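Local coordinates for 432aa long hypothetical deoxyribodipyrimidine photolyase (Sulfolobus tokodaii, PDB 2E0I), which probably repairs cyclobutane pyrimidine dimers in ultraviolet-damaged DNA with light energy, and binds two FAD molecules, one of them a likely light-harvesting cofactor, at residues V320-F324 against R417-V421. Sequence-based numbering, arbitrary orientation.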
ATOM      1  N   VAL A 320     -14.301 -10.419  -8.076  1.00 25.24           N
ATOM      2  CA  VAL A 320     -14.754  -9.748  -9.270  1.00 26.10           C
ATOM      3  C   VAL A 320     -15.282 -10.648 -10.374  1.00 27.77           C
ATOM      4  O   VAL A 320     -16.405 -10.467 -10.847  1.00 26.95           O
ATOM      5  CB  VAL A 320     -13.637  -8.859  -9.842  1.00 25.39           C
ATOM      6  CG1 VAL A 320     -14.149  -8.103 -11.048  1.00 23.85           C
ATOM      7  CG2 VAL A 320     -13.147  -7.890  -8.774  1.00 24.12           C
ATOM      8  N   LYS A 321     -14.475 -11.621 -10.780  1.00 29.54           N
ATOM      9  CA  LYS A 321     -14.850 -12.514 -11.868  1.00 29.17           C
ATOM     10  C   LYS A 321     -15.606 -13.781 -11.511  1.00 30.06           C
ATOM     11  O   LYS A 321     -15.914 -14.577 -12.387  1.00 31.89           O
ATOM     12  CB  LYS A 321     -13.605 -12.850 -12.694  1.00 27.71           C
ATOM     13  CG  LYS A 321     -13.105 -11.634 -13.451  1.00 27.99           C
ATOM     14  CD  LYS A 321     -11.859 -11.907 -14.257  1.00 28.20           C
ATOM     15  CE  LYS A 321     -11.425 -10.648 -15.004  1.00 26.92           C
ATOM     16  NZ  LYS A 321     -10.137 -10.843 -15.742  1.00 28.49           N
ATOM     17  N   VAL A 322     -15.924 -13.975 -10.239  1.00 30.61           N
ATOM     18  CA  VAL A 322     -16.663 -15.165  -9.848  1.00 30.71           C
ATOM     19  C   VAL A 322     -17.906 -14.790  -9.061  1.00 30.58           C
ATOM     20  O   VAL A 322     -18.979 -15.294  -9.341  1.00 31.62           O
ATOM     21  CB  VAL A 322     -15.773 -16.146  -9.031  1.00 31.03           C
ATOM     22  CG1 VAL A 322     -16.605 -17.283  -8.470  1.00 30.29           C
ATOM     23  CG2 VAL A 322     -14.687 -16.719  -9.930  1.00 30.13           C
ATOM     24  N   LEU A 323     -17.775 -13.901  -8.085  1.00 30.72           N
ATOM     25  CA  LEU A 323     -18.937 -13.495  -7.297  1.00 30.66           C
ATOM     26  C   LEU A 323     -19.575 -12.296  -7.978  1.00 30.93           C
ATOM     27  O   LEU A 323     -20.609 -11.787  -7.538  1.00 32.41           O
ATOM     28  CB  LEU A 323     -18.529 -13.133  -5.860  1.00 29.13           C
ATOM     29  CG  LEU A 323     -17.897 -14.235  -5.001  1.00 27.89           C
ATOM     30  CD1 LEU A 323     -17.560 -13.683  -3.640  1.00 27.60           C
ATOM     31  CD2 LEU A 323     -18.848 -15.407  -4.864  1.00 27.92           C
ATOM     32  N   PHE A 324     -18.934 -11.855  -9.056  1.00 30.73           N
ATOM     33  CA  PHE A 324     -19.385 -10.722  -9.855  1.00 31.40           C
ATOM     34  C   PHE A 324     -19.737  -9.471  -9.018  1.00 31.21           C
ATOM     35  O   PHE A 324     -20.836  -8.906  -9.123  1.00 30.78           O
ATOM     36  CB  PHE A 324     -20.567 -11.172 -10.726  1.00 33.29           C
ATOM     37  CG  PHE A 324     -20.848 -10.270 -11.897  1.00 35.66           C
ATOM     38  CD1 PHE A 324     -19.810  -9.678 -12.609  1.00 35.78           C
ATOM     39  CD2 PHE A 324     -22.165 -10.029 -12.306  1.00 37.36           C
ATOM     40  CE1 PHE A 324     -20.077  -8.857 -13.709  1.00 37.13           C
ATOM     41  CE2 PHE A 324     -22.443  -9.208 -13.409  1.00 37.50           C
ATOM     42  CZ  PHE A 324     -21.399  -8.623 -14.109  1.00 36.96           C
ATOM     43  N   ARG A 417     -19.988 -19.155 -13.381  1.00 55.12           N
ATOM     44  CA  ARG A 417     -19.929 -17.729 -13.084  1.00 53.17           C
ATOM     45  C   ARG A 417     -18.932 -17.003 -13.989  1.00 52.37           C
ATOM     46  O   ARG A 417     -19.286 -16.043 -14.659  1.00 51.29           O
ATOM     47  CB  ARG A 417     -19.522 -17.502 -11.621  1.00 52.83           C
ATOM     48  CG  ARG A 417     -20.403 -18.177 -10.571  1.00 51.28           C
ATOM     49  CD  ARG A 417     -21.757 -17.516 -10.423  1.00 49.97           C
ATOM     50  NE  ARG A 417     -21.647 -16.089 -10.147  1.00 49.83           N
ATOM     51  CZ  ARG A 417     -22.587 -15.372  -9.534  1.00 50.78           C
ATOM     52  NH1 ARG A 417     -23.708 -15.957  -9.126  1.00 50.44           N
ATOM     53  NH2 ARG A 417     -22.414 -14.069  -9.338  1.00 50.31           N
ATOM     54  N   VAL A 418     -17.683 -17.467 -13.997  1.00 52.21           N
ATOM     55  CA  VAL A 418     -16.639 -16.845 -14.808  1.00 51.51           C
ATOM     56  C   VAL A 418     -17.068 -16.698 -16.257  1.00 51.55           C
ATOM     57  O   VAL A 418     -16.751 -15.698 -16.898  1.00 51.55           O
ATOM     58  CB  VAL A 418     -15.317 -17.648 -14.771  1.00 51.19           C
ATOM     59  CG1 VAL A 418     -14.274 -16.952 -15.626  1.00 51.03           C
ATOM     60  CG2 VAL A 418     -14.806 -17.765 -13.351  1.00 51.04           C
ATOM     61  N   ASN A 419     -17.779 -17.695 -16.778  1.00 51.41           N
ATOM     62  CA  ASN A 419     -18.248 -17.640 -18.158  1.00 51.02           C
ATOM     63  C   ASN A 419     -19.288 -16.548 -18.313  1.00 50.97           C
ATOM     64  O   ASN A 419     -19.274 -15.802 -19.290  1.00 50.32           O
ATOM     65  CB  ASN A 419     -18.839 -18.981 -18.584  1.00 50.74           C
ATOM     66  CG  ASN A 419     -17.776 -20.032 -18.816  1.00 50.90           C
ATOM     67  OD1 ASN A 419     -16.843 -19.822 -19.585  1.00 50.53           O
ATOM     68  ND2 ASN A 419     -17.913 -21.169 -18.154  1.00 51.86           N
ATOM     69  N   TYR A 420     -20.191 -16.453 -17.343  1.00 51.63           N
ATOM     70  CA  TYR A 420     -21.220 -15.434 -17.393  1.00 51.44           C
ATOM     71  C   TYR A 420     -20.602 -14.045 -17.278  1.00 50.83           C
ATOM     72  O   TYR A 420     -20.919 -13.148 -18.054  1.00 50.61           O
ATOM     73  CB  TYR A 420     -22.247 -15.635 -16.279  1.00 51.63           C
ATOM     74  CG  TYR A 420     -23.247 -14.510 -16.250  1.00 53.86           C
ATOM     75  CD1 TYR A 420     -23.138 -13.481 -15.320  1.00 54.95           C
ATOM     76  CD2 TYR A 420     -24.250 -14.424 -17.214  1.00 54.57           C
ATOM     77  CE1 TYR A 420     -24.001 -12.389 -15.356  1.00 56.46           C
ATOM     78  CE2 TYR A 420     -25.118 -13.341 -17.257  1.00 55.75           C
ATOM     79  CZ  TYR A 420     -24.988 -12.325 -16.327  1.00 56.79           C
ATOM     80  OH  TYR A 420     -25.845 -11.249 -16.371  1.00 58.06           O
ATOM     81  N   VAL A 421     -19.709 -13.870 -16.311  1.00 50.78           N
ATOM     82  CA  VAL A 421     -19.073 -12.578 -16.112  1.00 50.48           C
ATOM     83  C   VAL A 421     -18.360 -12.142 -17.381  1.00 51.13           C
ATOM     84  O   VAL A 421     -18.427 -10.982 -17.768  1.00 51.38           O
ATOM     85  CB  VAL A 421     -18.064 -12.610 -14.944  1.00 49.59           C
ATOM     86  CG1 VAL A 421     -17.397 -11.251 -14.808  1.00 47.39           C
ATOM     87  CG2 VAL A 421     -18.775 -12.985 -13.646  1.00 48.44           C
TER
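F324, V421 and R417 bury the most surface where the C-terminal end of helix 309-322, which widens into a pi-type turn, meets the side of another helix. F324, the first residue past the helix end, has positive phi, and from there its CA-to-CB bond points toward segment 417-421. Its ring packs on V421, with CD1 of F324 3.6 Å from CG2 of V421, and its face receives the edge of Y420 in an offset T-shaped pair (centroids 6.0 Å apart, planes at 89°). R417 reaches the carbonyl end of that helix, where its NE makes a weak hydrogen bond to O of V322 (2.9 Å), while NH2 forms a salt bridge with E275. Close backbone approach is marked by a CA-H...O contact from CA of V418 to O of K321 (3.4 Å), beside which CG2 of V322 meets CG2 of V418 at 3.6 Å. The contact thus packs helix 414-427, close to the chain's C-terminus, against helix 309-322 within the FAD-binding domain, with Y280 of helix 278-286 touching both R417 and L323.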